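Serine-rich secreted cell wall anchored (LPXTG-motif ) protein (Lactobacillus reuteri ATCC 53608, PDB 5NXK) probably serves as a cell-wall-anchored surface adhesin built on a beta-solenoid, helping this gut bacterium attach to its host. Local coordinates at residues Val121-Leu126 and Ser166-Ile171; Ser201-Gly206 and Tyr221-Asp226. All blocks are in the same frame, centred on the assembly; numbering follows the deposited sequence.

In the fold
Following the chain from the N terminus, Val121-Leu126 enters the long parallel sheet, and 39 residues later, after an excursion that includes strands 129-134 and 163-164, Ser166-Ile171 returns beside it. Interaction 1 thereby closes one coil of the solenoid, strand against strand. Ser201-Gly206 is the next strand of that sheet. From it the chain passes through strand 210-214 to reach Tyr221-Asp226, in a different sheet, so interaction 2 closes a loop of 14 residues across the interior. The two loops follow in series and neither nest nor cross. Strands 168-171 and 200-205 are neighbours, probably hydrogen-bonded from Thr202 N to Asn167 O, which links the coil-to-coil contact with the cross-core one.

Interaction 1: Val121-Leu126 and Ser166-Ile171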
loop_
_atom_site.group_PDB
_atom_site.type_symbol
_atom_site.label_atom_id
_atom_site.label_comp_id
_atom_site.label_asym_id
_atom_site.label_seq_id
_atom_site.Cartn_x
_atom_site.Cartn_y
_atom_site.Cartn_z
ATOM N N VAL A 121 1.792 -14.202 2.765
ATOM C CA VAL A 121 1.066 -13.295 1.866
ATOM C C VAL A 121 0.693 -12.004 2.567
ATOM O O VAL A 121 0.038 -12.023 3.613
ATOM C CB VAL A 121 -0.211 -13.965 1.304
ATOM C CG1 VAL A 121 -1.013 -12.984 0.446
ATOM C CG2 VAL A 121 0.160 -15.212 0.503
ATOM N N LYS A 122 1.122 -10.883 1.975
ATOM C CA LYS A 122 0.833 -9.547 2.496
ATOM C C LYS A 122 -0.133 -8.797 1.583
ATOM O O LYS A 122 0.178 -8.529 0.412
ATOM C CB LYS A 122 2.119 -8.737 2.659
ATOM C CG LYS A 122 3.234 -9.490 3.363
ATOM C CD LYS A 122 2.793 -9.930 4.756
ATOM C CE LYS A 122 3.998 -10.384 5.606
ATOM N NZ LYS A 122 3.541 -11.039 6.868
ATOM N N THR A 123 -1.281 -8.445 2.146
ATOM C CA THR A 123 -2.367 -7.833 1.403
ATOM C C THR A 123 -2.837 -6.523 2.037
ATOM O O THR A 123 -3.090 -6.460 3.243
ATOM C CB THR A 123 -3.575 -8.805 1.306
ATOM O OG1 THR A 123 -3.144 -10.054 0.742
ATOM C CG2 THR A 123 -4.677 -8.216 0.440
ATOM N N LEU A 124 -2.982 -5.491 1.210
ATOM C CA LEU A 124 -3.608 -4.241 1.618
ATOM C C LEU A 124 -4.876 -4.020 0.814
ATOM O O LEU A 124 -4.835 -3.885 -0.414
ATOM C CB LEU A 124 -2.657 -3.060 1.427
ATOM C CG LEU A 124 -3.244 -1.660 1.670
ATOM C CD1 LEU A 124 -3.624 -1.492 3.150
ATOM C CD2 LEU A 124 -2.250 -0.584 1.253
ATOM N N ASN A 125 -6.010 -3.973 1.502
ATOM C CA ASN A 125 -7.268 -3.678 0.832
ATOM C C ASN A 125 -7.636 -2.220 1.086
ATOM O O ASN A 125 -7.516 -1.727 2.210
ATOM C CB ASN A 125 -8.381 -4.613 1.315
ATOM C CG ASN A 125 -8.088 -6.061 1.007
ATOM O OD1 ASN A 125 -7.812 -6.416 -0.136
ATOM N ND2 ASN A 125 -8.132 -6.910 2.028
ATOM N N LEU A 126 -8.055 -1.526 0.031
ATOM C CA LEU A 126 -8.404 -0.124 0.122
ATOM C C LEU A 126 -9.871 0.006 -0.255
ATOM O O LEU A 126 -10.259 -0.297 -1.387
ATOM C CB LEU A 126 -7.509 0.735 -0.786
ATOM C CG LEU A 126 -6.011 0.635 -0.486
ATOM C CD1 LEU A 126 -5.202 1.463 -1.478
ATOM C CD2 LEU A 126 -5.717 1.064 0.964
ATOM N N SER A 166 3.970 -6.462 -0.115
ATOM C CA SER A 166 4.616 -7.488 -0.917
ATOM C C SER A 166 3.730 -8.079 -2.016
ATOM O O SER A 166 4.167 -8.207 -3.168
ATOM C CB SER A 166 5.122 -8.607 -0.003
ATOM O OG SER A 166 5.915 -9.513 -0.746
ATOM N N ASN A 167 2.500 -8.457 -1.678
ATOM C CA ASN A 167 1.746 -9.332 -2.589
ATOM C C ASN A 167 0.499 -8.775 -3.241
ATOM O O ASN A 167 0.205 -9.115 -4.391
ATOM C CB ASN A 167 1.360 -10.614 -1.861
ATOM C CG ASN A 167 2.559 -11.310 -1.286
ATOM O OD1 ASN A 167 2.761 -11.290 -0.075
ATOM N ND2 ASN A 167 3.393 -11.887 -2.151
ATOM N N ALA A 168 -0.287 -7.995 -2.510
ATOM C CA ALA A 168 -1.510 -7.497 -3.136
ATOM C C ALA A 168 -1.982 -6.161 -2.608
ATOM O O ALA A 168 -1.992 -5.930 -1.406
ATOM C CB ALA A 168 -2.620 -8.528 -2.991
ATOM N N ILE A 169 -2.347 -5.267 -3.515
ATOM C CA ILE A 169 -3.106 -4.079 -3.127
ATOM C C ILE A 169 -4.406 -4.116 -3.927
ATOM O O ILE A 169 -4.393 -4.098 -5.163
ATOM C CB ILE A 169 -2.327 -2.784 -3.389
ATOM C CG1 ILE A 169 -1.040 -2.754 -2.560
ATOM C CG2 ILE A 169 -3.164 -1.560 -3.051
ATOM C CD1 ILE A 169 -0.177 -1.568 -2.892
ATOM N N ASN A 170 -5.525 -4.205 -3.223
ATOM C CA ASN A 170 -6.812 -4.348 -3.889
ATOM C C ASN A 170 -7.655 -3.111 -3.636
ATOM O O ASN A 170 -7.965 -2.804 -2.496
ATOM C CB ASN A 170 -7.564 -5.582 -3.371
ATOM C CG ASN A 170 -6.785 -6.870 -3.552
ATOM O OD1 ASN A 170 -6.317 -7.180 -4.647
ATOM N ND2 ASN A 170 -6.633 -7.628 -2.460
ATOM N N ILE A 171 -8.067 -2.433 -4.693
ATOM C CA ILE A 171 -9.027 -1.344 -4.570
ATOM C C ILE A 171 -10.396 -1.983 -4.698
ATOM O O ILE A 171 -10.736 -2.555 -5.731
ATOM C CB ILE A 171 -8.830 -0.235 -5.634
ATOM C CG1 ILE A 171 -7.591 0.620 -5.333
ATOM C CG2 ILE A 171 -10.015 0.717 -5.644
ATOM C CD1 ILE A 171 -6.265 -0.096 -5.384
#
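Asn125 and Asn170 lie side by side on the face that also carries Thr123 and Ala168, their amide planes 20° apart. Asn170 ND2 gives a nearly straight bond to Asn125 OD1 at 2.9 Å, arriving almost along the C=O axis. Both place CG anti to the carbonyl carbon, and their second torsions also agree (chi2 -53° and -52°), which makes the amides nearly coplanar. The methyl Thr123 CG2 lies 3.5 Å from Asn170 ND2. Behind them runs a parallel backbone ladder: Leu124 N to Ala168 O (2.8 Å), Asn170 N to Leu124 O (2.9 Å) and Leu126 N to Asn170 O (2.8 Å). On the other face Leu126 CD1 packs against Ile169 CG2 at 4.0 Å, suiting the interior. Where the ladder begins, Asn167 uses its side chain as a surrogate backbone: OD1 takes Lys122 N on a lone pair at 2.7 Å, while Lys122 O is gripped by Asn167 N and Ala168 N. Further out, Lys122 NZ forms a salt bridge with Asp98, and Asn170 OD1 bonds Thr204 OG1. Because an amide can donate on one side and accept on the other, the paired asparagines carry polar bonding from coil to coil alongside the ladder.

Interaction 2: Ser201-Gly206 and Tyr221-Asp226; sequences STVTVG and YNIKLD
Val203 points from its strand into the interior, and its CB divides the work between two methyls. CG1 stands anti to the backbone N (chi1 176°) and packs near Ile169 O of the preceding coil. CG2, anti to the carbonyl carbon, crosses the core to meet two partners at once. Tip to tip, it touches Ile223 CG2 at 4.0 Å; that methyl is anti to its own backbone N and so reaches forward. The Val203 and Leu225 side chains cross at about a right angle, with Val203 CG2 4.2 Å from Leu225 CD2. With CD1 extended (chi2 172°), CD2 is turned toward the strand and lies 4.1 Å from Ser201 O, so one methyl of the longer leucine reaches both residues. Val203 and Ile223, both beta-branched, send methyls inward across the wider part. The strand axes come within 7.1 Å, their directions 147° apart, and the backbones draw nearer at Ser201 and Leu225 than at Val203 and Ile223. At that closer end, small Ser201 faces the Asp226 backbone, its OG bonded to Ser166 O, while Asp226 OD2 takes Trp189 NE1. Phe233 lies on Ile223 and Leu190 on Val203, continuing the apolar packing into adjoining strands. Apolar residues from different sheets meeting across the interior of the coil, without backbone pairing between them, form the core of a right-handed parallel beta-helix, as expected for a pectate lyase-like solenoid.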
loop_
_atom_site.group_PDB
_atom_site.type_symbol
_atom_site.label_atom_id
_atom_site.label_comp_id
_atom_site.label_asym_id
_atom_site.label_seq_id
_atom_site.Cartn_x
_atom_site.Cartn_y
_atom_site.Cartn_z
ATOM N N SER A 201 2.810 -10.686 -7.061
ATOM C CA SER A 201 2.553 -9.282 -6.746
ATOM C C SER A 201 1.424 -8.762 -7.630
ATOM O O SER A 201 1.554 -8.736 -8.854
ATOM C CB SER A 201 3.815 -8.434 -6.944
ATOM O OG SER A 201 4.821 -8.788 -6.005
ATOM N N THR A 202 0.355 -8.275 -7.004
ATOM C CA THR A 202 -0.882 -7.938 -7.722
ATOM C C THR A 202 -1.533 -6.655 -7.244
ATOM O O THR A 202 -1.674 -6.452 -6.052
ATOM C CB THR A 202 -1.923 -9.066 -7.580
ATOM O OG1 THR A 202 -1.401 -10.259 -8.164
ATOM C CG2 THR A 202 -3.219 -8.711 -8.287
ATOM N N VAL A 203 -1.898 -5.782 -8.177
ATOM C CA VAL A 203 -2.793 -4.661 -7.890
ATOM C C VAL A 203 -4.100 -4.884 -8.622
ATOM O O VAL A 203 -4.088 -5.167 -9.823
ATOM C CB VAL A 203 -2.194 -3.318 -8.316
ATOM C CG1 VAL A 203 -3.204 -2.166 -8.083
ATOM C CG2 VAL A 203 -0.887 -3.072 -7.560
ATOM N N THR A 204 -5.224 -4.809 -7.914
ATOM C CA THR A 204 -6.519 -4.928 -8.594
ATOM C C THR A 204 -7.341 -3.672 -8.361
ATOM O O THR A 204 -7.211 -3.027 -7.323
ATOM C CB THR A 204 -7.353 -6.134 -8.115
ATOM O OG1 THR A 204 -7.754 -5.925 -6.749
ATOM C CG2 THR A 204 -6.546 -7.412 -8.209
ATOM N N VAL A 205 -8.143 -3.298 -9.345
ATOM C CA VAL A 205 -9.112 -2.229 -9.169
ATOM C C VAL A 205 -10.495 -2.843 -9.427
ATOM O O VAL A 205 -10.766 -3.330 -10.528
ATOM C CB VAL A 205 -8.840 -1.040 -10.117
ATOM C CG1 VAL A 205 -9.848 0.087 -9.866
ATOM C CG2 VAL A 205 -7.408 -0.528 -9.941
ATOM N N GLY A 206 -11.361 -2.854 -8.413
ATOM C CA GLY A 206 -12.598 -3.625 -8.494
ATOM C C GLY A 206 -13.674 -3.009 -9.386
ATOM O O GLY A 206 -13.526 -1.873 -9.862
ATOM N N TYR A 221 7.551 6.168 -10.757
ATOM C CA TYR A 221 6.678 5.072 -11.204
ATOM C C TYR A 221 5.440 5.017 -10.323
ATOM O O TYR A 221 5.562 5.027 -9.104
ATOM C CB TYR A 221 7.354 3.702 -11.125
ATOM C CG TYR A 221 8.833 3.648 -11.354
ATOM C CD1 TYR A 221 9.410 4.211 -12.478
ATOM C CD2 TYR A 221 9.660 3.006 -10.439
ATOM C CE1 TYR A 221 10.774 4.147 -12.684
ATOM C CE2 TYR A 221 11.019 2.938 -10.633
ATOM C CZ TYR A 221 11.576 3.512 -11.754
ATOM O OH TYR A 221 12.938 3.441 -11.951
ATOM N N ASN A 222 4.249 4.947 -10.916
ATOM C CA ASN A 222 3.048 4.791 -10.095
ATOM C C ASN A 222 3.018 3.408 -9.426
ATOM O O ASN A 222 2.792 3.283 -8.225
ATOM C CB ASN A 222 1.780 4.985 -10.926
ATOM C CG ASN A 222 1.661 6.392 -11.492
ATOM O OD1 ASN A 222 1.651 6.570 -12.701
ATOM N ND2 ASN A 222 1.574 7.394 -10.614
ATOM N N ILE A 223 3.223 2.373 -10.227
ATOM C CA ILE A 223 3.163 1.003 -9.741
ATOM C C ILE A 223 4.401 0.240 -10.190
ATOM O O ILE A 223 4.709 0.169 -11.373
ATOM C CB ILE A 223 1.904 0.264 -10.237
ATOM C CG1 ILE A 223 0.627 1.003 -9.816
ATOM C CG2 ILE A 223 1.874 -1.175 -9.707
ATOM C CD1 ILE A 223 -0.653 0.369 -10.404
ATOM N N LYS A 224 5.134 -0.296 -9.229
ATOM C CA LYS A 224 6.274 -1.119 -9.554
ATOM C C LYS A 224 6.006 -2.526 -9.045
ATOM O O LYS A 224 5.770 -2.735 -7.851
ATOM C CB LYS A 224 7.572 -0.551 -8.962
ATOM C CG LYS A 224 8.784 -1.276 -9.507
ATOM C CD LYS A 224 10.116 -0.813 -8.941
ATOM C CE LYS A 224 11.236 -1.535 -9.689
ATOM N NZ LYS A 224 12.296 -0.621 -10.147
ATOM N N LEU A 225 6.026 -3.480 -9.966
ATOM C CA LEU A 225 5.673 -4.864 -9.670
ATOM C C LEU A 225 6.944 -5.718 -9.783
ATOM O O LEU A 225 7.569 -5.764 -10.846
ATOM C CB LEU A 225 4.586 -5.356 -10.639
ATOM C CG LEU A 225 3.225 -4.633 -10.613
ATOM C CD1 LEU A 225 2.320 -5.106 -11.759
ATOM C CD2 LEU A 225 2.513 -4.770 -9.262
ATOM N N ASP A 226 7.343 -6.350 -8.678
ATOM C CA ASP A 226 8.565 -7.148 -8.626
ATOM C C ASP A 226 8.300 -8.525 -8.000
ATOM O O ASP A 226 9.053 -8.974 -7.132
ATOM C CB ASP A 226 9.655 -6.406 -7.840
ATOM C CG ASP A 226 10.364 -5.341 -8.677
ATOM O OD1 ASP A 226 10.688 -5.615 -9.858
ATOM O OD2 ASP A 226 10.570 -4.219 -8.164
#